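Ditrans,polycis-undecaprenyl-diphosphate synthase ((2E,6E)-farnesyl-diphosphate specific) (Acinetobacter baumannii, PDB 6ACS) probably catalyses the stepwise condensation of eight isopentenyl diphosphates with farnesyl diphosphate, giving undecaprenyl diphosphate, the lipid carrier precursor for bacterial cell wall polysaccharides. Local coordinates at residues K79-E82 with E83-E87; R107-S110 with H111-A114; V135-G138 with G139-I143; I159-D162 with Q163-V166. One frame throughout, in Å; residues are numbered along the deposited sequence. Where two conformers were deposited one is given.

Contact 1 of 4, residues K79-E82 with E83-E87; sequences KLLE and ETIHE
The imidazole of His86 approaches the carbonyl oxygen of Glu82 obliquely. Its CD2 lies 3.2 Å from Glu82 O. The same oxygen accepts the backbone hydrogen bond from His86 N at 3.0 Å. The carboxylate of Glu83 has its OE1 turned to the aliphatic end of Lys79, 3.3 Å from Lys79 CE. The ammonium itself stays farther off: Lys79 NZ to Glu83 OE1 is 4.2 Å, too far for a salt bridge, though the charges are opposite. Lys79 NZ also makes a long salt bridge of 3.9 Å with Glu82 OE1, so two carboxylates share its surroundings. These are i to i+3 and i to i+4 pairs on one alpha-helix, 71-95. One residue along, Thr84 grips Leu80 O twice. With OG1 placed beside its own backbone N (chi1 -56°), the hydroxyl bends back and donates to Leu80 O at 2.7 Å, from above the carbonyl plane. Thr84 N reaches that oxygen from the opposite face. On the inner side, Ile85 CD1 touches Leu81 CG at 4.1 Å. Leu81 and Glu82 also lie against Leu112, and His86 against Leu115, both of helix 110-123.

Contact 2 of 4, residues R107-S110 with H111-A114; sequences RLPS and HLVA
Leu108 and Pro109 of the loop fold over the first turn of helix 110-123, and their packed side is apolar. Leu108 CB lies 3.7 Å from Val113 CG2. Farther out, Leu108 CD1 meets Leu112 CD2 at 4.0 Å, the two leucines crossing at a slant. The Pro109 ring adds its CD, 4.3 Å from Leu112 CD2. Val113 takes part because CG2 stands beside its own backbone N, with CG1 anti to that N (chi1 178°). This sets CG2 back toward the loop, 3.4 Å from Pro109 O. Leu112 is buried, and Met78 of helix 71-95 also lies against it. Ser110 and His111 form the looser side, exposed to solvent; Pro109 is exposed too, though its CD touches Leu112. Ser110 OG is 3.2 Å from His111 N, but the angle is too poor for a hydrogen bond. The His111 side chain leads away from the loop.

Pro109 occupies the N-cap position. Its carbonyl accepts from Val113 N at 3.0 Å, with an N-H...O angle of 162°. Ser110 O follows with Ala114 N at 2.9 Å. The Pro109 bond ties the loop to the helix, and the Ser110 bond continues the helical pattern. The side chains supply hydrophobic cover on one side, and within this stretch no side-chain polar group bonds across to reinforce the first turn.

Contact 3 of 4, residues V135-G138 with G139-I143; sequences VSYG and GMWDI
Tyr137 and Asp142 join the loop before helix 139-155 to its first turn. The tyrosine side chain leaves CB with CG anti to the backbone N (chi1 177°), which carries the ring toward the helix start. CD1 lies 4.1 Å from Trp141 CZ3, the two side chains crossing at about a right angle. Across the ring from CD1, CE2 comes to 3.5 Å from Gly139 N. CE1 is 3.6 Å from Asp142 CB. At the tip, OH donates to Asp142 OD2 at 2.7 Å, using that oxygen's anti lone pair. The acceptor sits near the plane of the phenol ring, while the ring and carboxylate planes are turned 73° apart. OD2 also accepts from Gln200 NE2, and OD1 is bonded to Ser174 OG, so both oxygens of this buried carboxylate are satisfied. Gly138 is the N-cap residue, and its O accepts from Asp142 N at 2.9 Å. That carbonyl oxygen also lies at the edge of the Trp141 ring. Asn195 bonds to Gly139 and Met140, tying the helix start to another loop. The stretch links strand 129-134 to helix 139-155, which reaches the second subunit: Met140 packs on its Tyr203, and Ile143 on its Ile143.

Contact 4 of 4, residues I159-D162 with Q163-V166; sequences IDAD and QINV
A short 3-10 turn in the loop between helices 139-155 and 166-170 is closed by a main-chain bond, Gln163 N donating to Asp160 O at 2.8 Å. In the conformer given, one of two, Gln163 OE1 accepts from Asp160 N at 2.7 Å, with an N-H...O angle of 165°; the donor stands above the amide carbonyl plane. In this conformer the glutamine chain starts beside its own backbone N (chi1 -40°) and runs extended beyond CG. Its CG then passes 3.2 Å from Asp160 O, and OE1 lies 3.8 Å from Ile159 CG2. Asp160 adds an Asx turn: its OD1 accepts from Asp162 N at 3.0 Å, from above the carboxylate plane. The next bond runs from Ile164 N to Ala161 O, 3.1 Å. Ile164 CD1 folds back over that same residue, 4.3 Å from Ala161 CB. Ile159 and Ile164 also pack on helix 139-155, at Val154 and Val150 among others. Asn165 N-caps helix 166-170 through OD1 and Leu168 N. Across the dimer interface, Asp162 OD1 accepts from Gln152 NE2 of the second subunit, whose Ala151 packs on Ile164.

Contacts 1, 2 and 3 form one connected patch. Contacts 1 and 2 have centres 12 Å apart and meet where Leu81 CD2 touches Leu112 CD2 at 3.8 Å. Contact 3 joins them through Val135: its CG1 lies 3.7 Å from Leu81 CD2. Leu108 CD2 also touches Ser136 OG at 3.5 Å. Contact 4 stands apart, with its centre 40 Å from that of contact 1 and on the opposite side of the chain's centre. It shares the second subunit with contact 3, though their nearest atoms are about 10 Å apart. The side chain of Leu80 is about 11 Å from that of Arg69, a predicted substrate-binding residue. Gly139 lies about 9 Å from the side chain of Ile193, also predicted to bind substrate.

Contact 1 of 4, residues K79-E82 with E83-E87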
# COMPACT_ATOMS: atom_id res chain seq x y z
N LYS B 79 -9.88 -22.73 -17.20
CA LYS B 79 -9.25 -23.90 -17.79
C LYS B 79 -7.77 -23.65 -18.06
O LYS B 79 -6.93 -24.54 -17.85
CB LYS B 79 -9.98 -24.29 -19.08
CG LYS B 79 -9.43 -25.56 -19.71
CD LYS B 79 -9.54 -26.72 -18.73
CE LYS B 79 -8.50 -27.79 -19.00
NZ LYS B 79 -8.68 -28.98 -18.11
N LEU B 80 -7.44 -22.44 -18.52
CA LEU B 80 -6.04 -22.13 -18.77
C LEU B 80 -5.24 -22.18 -17.47
O LEU B 80 -4.14 -22.72 -17.43
CB LEU B 80 -5.93 -20.76 -19.43
CG LEU B 80 -4.58 -20.39 -20.02
CD1 LEU B 80 -4.11 -21.45 -21.01
CD2 LEU B 80 -4.69 -19.03 -20.70
N LEU B 81 -5.81 -21.62 -16.40
CA LEU B 81 -5.16 -21.67 -15.10
C LEU B 81 -4.95 -23.11 -14.64
O LEU B 81 -3.86 -23.47 -14.18
CB LEU B 81 -5.99 -20.90 -14.07
CG LEU B 81 -5.50 -20.90 -12.63
CD1 LEU B 81 -4.12 -20.26 -12.54
CD2 LEU B 81 -6.50 -20.14 -11.75
N GLU B 82 -5.97 -23.96 -14.79
CA GLU B 82 -5.84 -25.36 -14.38
C GLU B 82 -4.73 -26.06 -15.17
O GLU B 82 -3.90 -26.78 -14.60
CB GLU B 82 -7.17 -26.09 -14.56
CG GLU B 82 -8.28 -25.59 -13.65
CD GLU B 82 -9.63 -26.17 -14.01
OE1 GLU B 82 -9.76 -26.77 -15.10
OE2 GLU B 82 -10.58 -26.02 -13.21
N GLU B 83 -4.72 -25.87 -16.49
CA GLU B 83 -3.70 -26.51 -17.32
C GLU B 83 -2.31 -25.99 -16.96
O GLU B 83 -1.33 -26.75 -16.98
CB GLU B 83 -3.99 -26.27 -18.80
CG GLU B 83 -3.45 -27.34 -19.71
CD GLU B 83 -4.56 -28.14 -20.36
OE1 GLU B 83 -5.63 -27.56 -20.64
OE2 GLU B 83 -4.35 -29.36 -20.59
N THR B 84 -2.21 -24.71 -16.62
CA THR B 84 -0.92 -24.14 -16.26
C THR B 84 -0.42 -24.68 -14.93
O THR B 84 0.78 -24.97 -14.77
CB THR B 84 -1.02 -22.62 -16.25
OG1 THR B 84 -1.51 -22.17 -17.52
CG2 THR B 84 0.33 -21.98 -15.95
N ILE B 85 -1.31 -24.83 -13.95
CA ILE B 85 -0.91 -25.46 -12.68
C ILE B 85 -0.39 -26.87 -12.94
O ILE B 85 0.66 -27.28 -12.41
CB ILE B 85 -2.09 -25.46 -11.69
CG1 ILE B 85 -2.49 -24.02 -11.33
CG2 ILE B 85 -1.74 -26.25 -10.44
CD1 ILE B 85 -3.76 -23.93 -10.53
N HIS B 86 -1.13 -27.63 -13.76
CA HIS B 86 -0.68 -28.98 -14.12
C HIS B 86 0.71 -28.95 -14.73
O HIS B 86 1.58 -29.74 -14.35
CB HIS B 86 -1.66 -29.63 -15.10
CG HIS B 86 -2.90 -30.19 -14.46
ND1 HIS B 86 -2.85 -31.09 -13.42
CD2 HIS B 86 -4.21 -29.99 -14.73
CE1 HIS B 86 -4.09 -31.41 -13.07
NE2 HIS B 86 -4.93 -30.76 -13.85
N GLU B 87 0.94 -28.03 -15.67
CA GLU B 87 2.22 -27.95 -16.36
C GLU B 87 3.35 -27.53 -15.43
O GLU B 87 4.50 -27.93 -15.64
CB GLU B 87 2.09 -26.97 -17.54
CG GLU B 87 3.36 -26.73 -18.34
CD GLU B 87 3.13 -25.83 -19.55
OE1 GLU B 87 1.96 -25.49 -19.83
OE2 GLU B 87 4.12 -25.45 -20.22

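Contact 2 of 4, residues R107-S110 with H111-A114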
# COMPACT_ATOMS: atom_id res chain seq x y z
N ARG B 107 -15.94 -18.83 -4.60
CA ARG B 107 -16.69 -18.84 -5.85
C ARG B 107 -15.92 -19.49 -7.00
O ARG B 107 -16.33 -19.36 -8.16
CB ARG B 107 -17.14 -17.43 -6.21
CG ARG B 107 -18.11 -16.84 -5.18
CD ARG B 107 -18.71 -15.51 -5.62
NE ARG B 107 -17.69 -14.55 -6.04
CZ ARG B 107 -17.05 -13.74 -5.21
NH1 ARG B 107 -17.32 -13.76 -3.91
NH2 ARG B 107 -16.14 -12.90 -5.68
N LEU B 108 -14.82 -20.21 -6.71
CA LEU B 108 -14.08 -20.87 -7.77
C LEU B 108 -14.70 -22.23 -8.08
O LEU B 108 -15.30 -22.86 -7.21
CB LEU B 108 -12.63 -21.06 -7.37
CG LEU B 108 -11.81 -19.81 -7.14
CD1 LEU B 108 -10.38 -20.22 -6.79
CD2 LEU B 108 -11.84 -18.95 -8.39
N PRO B 109 -14.54 -22.73 -9.31
CA PRO B 109 -15.00 -24.09 -9.61
C PRO B 109 -14.33 -25.08 -8.67
O PRO B 109 -13.15 -24.96 -8.35
CB PRO B 109 -14.57 -24.31 -11.07
CG PRO B 109 -14.31 -22.94 -11.63
CD PRO B 109 -13.87 -22.09 -10.47
N SER B 110 -15.10 -26.08 -8.25
CA SER B 110 -14.60 -27.05 -7.28
C SER B 110 -13.37 -27.79 -7.81
O SER B 110 -12.48 -28.14 -7.03
CB SER B 110 -15.70 -28.03 -6.88
OG SER B 110 -16.28 -28.64 -8.02
N HIS B 111 -13.31 -28.05 -9.12
CA HIS B 111 -12.17 -28.75 -9.68
C HIS B 111 -10.90 -27.91 -9.57
O HIS B 111 -9.81 -28.44 -9.30
CB HIS B 111 -12.44 -29.13 -11.13
CG HIS B 111 -11.42 -30.06 -11.71
ND1 HIS B 111 -11.38 -31.40 -11.41
CD2 HIS B 111 -10.39 -29.84 -12.56
CE1 HIS B 111 -10.38 -31.97 -12.06
NE2 HIS B 111 -9.76 -31.05 -12.76
N LEU B 112 -11.02 -26.60 -9.78
CA LEU B 112 -9.87 -25.71 -9.61
C LEU B 112 -9.44 -25.65 -8.16
O LEU B 112 -8.23 -25.61 -7.87
CB LEU B 112 -10.21 -24.30 -10.12
CG LEU B 112 -9.13 -23.23 -9.87
CD1 LEU B 112 -7.78 -23.60 -10.48
CD2 LEU B 112 -9.59 -21.87 -10.37
N VAL B 113 -10.39 -25.60 -7.23
CA VAL B 113 -10.05 -25.58 -5.81
C VAL B 113 -9.29 -26.85 -5.43
O VAL B 113 -8.27 -26.80 -4.74
CB VAL B 113 -11.31 -25.40 -4.95
CG1 VAL B 113 -10.93 -25.44 -3.47
CG2 VAL B 113 -12.01 -24.10 -5.30
N ALA B 114 -9.80 -28.00 -5.88
CA ALA B 114 -9.12 -29.26 -5.60
C ALA B 114 -7.73 -29.29 -6.20
O ALA B 114 -6.78 -29.78 -5.57
CB ALA B 114 -9.96 -30.43 -6.12

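Contact 3 of 4, residues V135-G138 with G139-I143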
# COMPACT_ATOMS: atom_id res chain seq x y z
N VAL B 135 -5.25 -15.55 -7.21
CA VAL B 135 -6.40 -15.91 -8.03
C VAL B 135 -7.65 -15.38 -7.34
O VAL B 135 -7.86 -15.68 -6.16
CB VAL B 135 -6.51 -17.43 -8.24
CG1 VAL B 135 -7.72 -17.78 -9.11
CG2 VAL B 135 -5.20 -18.01 -8.81
N SER B 136 -8.47 -14.62 -8.06
CA SER B 136 -9.64 -13.96 -7.46
C SER B 136 -9.24 -13.23 -6.20
O SER B 136 -9.90 -13.32 -5.15
CB SER B 136 -10.76 -14.96 -7.17
OG SER B 136 -11.29 -15.49 -8.37
N TYR B 137 -8.12 -12.51 -6.29
CA TYR B 137 -7.49 -11.83 -5.17
C TYR B 137 -7.64 -10.32 -5.30
O TYR B 137 -7.56 -9.77 -6.41
CB TYR B 137 -6.00 -12.19 -5.09
CG TYR B 137 -5.32 -11.44 -3.99
CD1 TYR B 137 -5.29 -11.95 -2.71
CD2 TYR B 137 -4.73 -10.20 -4.23
CE1 TYR B 137 -4.71 -11.25 -1.66
CE2 TYR B 137 -4.14 -9.47 -3.20
CZ TYR B 137 -4.15 -10.00 -1.92
OH TYR B 137 -3.57 -9.29 -0.90
N GLY B 138 -7.81 -9.64 -4.17
CA GLY B 138 -7.61 -8.20 -4.10
C GLY B 138 -7.08 -7.86 -2.72
O GLY B 138 -7.39 -8.54 -1.74
N GLY B 139 -6.29 -6.78 -2.64
CA GLY B 139 -5.72 -6.42 -1.34
C GLY B 139 -6.78 -6.00 -0.34
O GLY B 139 -6.68 -6.29 0.86
N MET B 140 -7.79 -5.27 -0.81
CA MET B 140 -8.88 -4.92 0.08
C MET B 140 -9.64 -6.16 0.52
O MET B 140 -10.02 -6.25 1.70
CB MET B 140 -9.82 -3.94 -0.62
CG MET B 140 -9.20 -2.55 -0.76
SD MET B 140 -10.35 -1.35 -1.52
CE MET B 140 -10.30 -1.83 -3.23
N TRP B 141 -9.92 -7.08 -0.41
CA TRP B 141 -10.59 -8.32 -0.03
C TRP B 141 -9.80 -9.04 1.05
O TRP B 141 -10.37 -9.52 2.03
CB TRP B 141 -10.75 -9.25 -1.25
CG TRP B 141 -11.12 -10.65 -0.79
CD1 TRP B 141 -12.37 -11.12 -0.53
CD2 TRP B 141 -10.21 -11.71 -0.47
NE1 TRP B 141 -12.30 -12.43 -0.08
CE2 TRP B 141 -10.98 -12.81 -0.04
CE3 TRP B 141 -8.81 -11.84 -0.53
CZ2 TRP B 141 -10.41 -14.01 0.36
CZ3 TRP B 141 -8.24 -13.05 -0.13
CH2 TRP B 141 -9.04 -14.11 0.30
N ASP B 142 -8.47 -9.10 0.89
CA ASP B 142 -7.57 -9.79 1.82
C ASP B 142 -7.69 -9.18 3.21
O ASP B 142 -7.86 -9.90 4.22
CB ASP B 142 -6.15 -9.66 1.24
CG ASP B 142 -5.07 -10.50 1.96
OD1 ASP B 142 -5.36 -11.24 2.92
OD2 ASP B 142 -3.89 -10.41 1.51
N ILE B 143 -7.64 -7.85 3.27
CA ILE B 143 -7.73 -7.13 4.54
C ILE B 143 -9.10 -7.33 5.19
O ILE B 143 -9.20 -7.58 6.39
CB ILE B 143 -7.40 -5.65 4.28
CG1 ILE B 143 -5.88 -5.50 4.08
CG2 ILE B 143 -7.92 -4.75 5.41
CD1 ILE B 143 -5.48 -4.21 3.36

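Contact 4 of 4, residues I159-D162 with Q163-V166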
# COMPACT_ATOMS: atom_id res chain seq x y z
N ILE B 159 -11.69 -13.84 21.56
CA ILE B 159 -10.84 -12.66 21.56
C ILE B 159 -11.68 -11.49 22.04
O ILE B 159 -12.86 -11.37 21.69
CB ILE B 159 -10.28 -12.38 20.15
CG1 ILE B 159 -9.36 -13.52 19.70
CG2 ILE B 159 -9.52 -11.05 20.09
CD1 ILE B 159 -8.72 -13.28 18.33
N ASP B 160 -11.08 -10.65 22.87
CA ASP B 160 -11.68 -9.37 23.24
C ASP B 160 -11.31 -8.34 22.17
O ASP B 160 -10.14 -8.20 21.82
CB ASP B 160 -11.18 -8.95 24.63
CG ASP B 160 -11.86 -7.70 25.16
OD1 ASP B 160 -12.30 -6.83 24.38
OD2 ASP B 160 -11.99 -7.61 26.41
N ALA B 161 -12.32 -7.66 21.63
CA ALA B 161 -12.08 -6.72 20.53
C ALA B 161 -11.05 -5.67 20.92
O ALA B 161 -10.33 -5.15 20.05
CB ALA B 161 -13.39 -6.07 20.11
N ASP B 162 -10.92 -5.37 22.21
CA ASP B 162 -9.94 -4.38 22.65
C ASP B 162 -8.50 -4.83 22.42
O ASP B 162 -7.60 -3.99 22.41
CB ASP B 162 -10.15 -4.07 24.13
CG ASP B 162 -11.51 -3.48 24.41
OD1 ASP B 162 -12.16 -3.01 23.45
OD2 ASP B 162 -11.93 -3.47 25.59
N GLN B 163 -8.27 -6.12 22.23
CA GLN B 163 -6.92 -6.62 21.97
C GLN B 163 -6.49 -6.41 20.52
O GLN B 163 -5.32 -6.66 20.19
CB GLN B 163 -6.81 -8.12 22.29
CG GLN B 163 -7.52 -8.71 23.52
CD GLN B 163 -7.51 -10.26 23.51
OE1 GLN B 163 -8.52 -10.91 23.80
NE2 GLN B 163 -6.37 -10.84 23.16
N ILE B 164 -7.39 -6.01 19.64
CA ILE B 164 -7.05 -5.99 18.22
C ILE B 164 -6.11 -4.82 17.95
O ILE B 164 -6.43 -3.66 18.22
CB ILE B 164 -8.31 -5.92 17.36
CG1 ILE B 164 -9.12 -7.21 17.53
CG2 ILE B 164 -7.95 -5.69 15.88
CD1 ILE B 164 -10.56 -7.06 17.05
N ASN B 165 -4.95 -5.13 17.39
CA ASN B 165 -3.91 -4.16 17.06
C ASN B 165 -3.19 -4.68 15.82
O ASN B 165 -3.57 -5.71 15.27
CB ASN B 165 -2.97 -3.96 18.25
CG ASN B 165 -2.24 -5.25 18.65
OD1 ASN B 165 -2.20 -6.21 17.91
ND2 ASN B 165 -1.65 -5.24 19.83
N VAL B 166 -2.12 -4.00 15.41
CA VAL B 166 -1.42 -4.43 14.19
C VAL B 166 -0.86 -5.84 14.33
O VAL B 166 -0.96 -6.65 13.40
CB VAL B 166 -0.30 -3.43 13.83
CG1 VAL B 166 0.61 -4.01 12.74
CG2 VAL B 166 -0.94 -2.13 13.34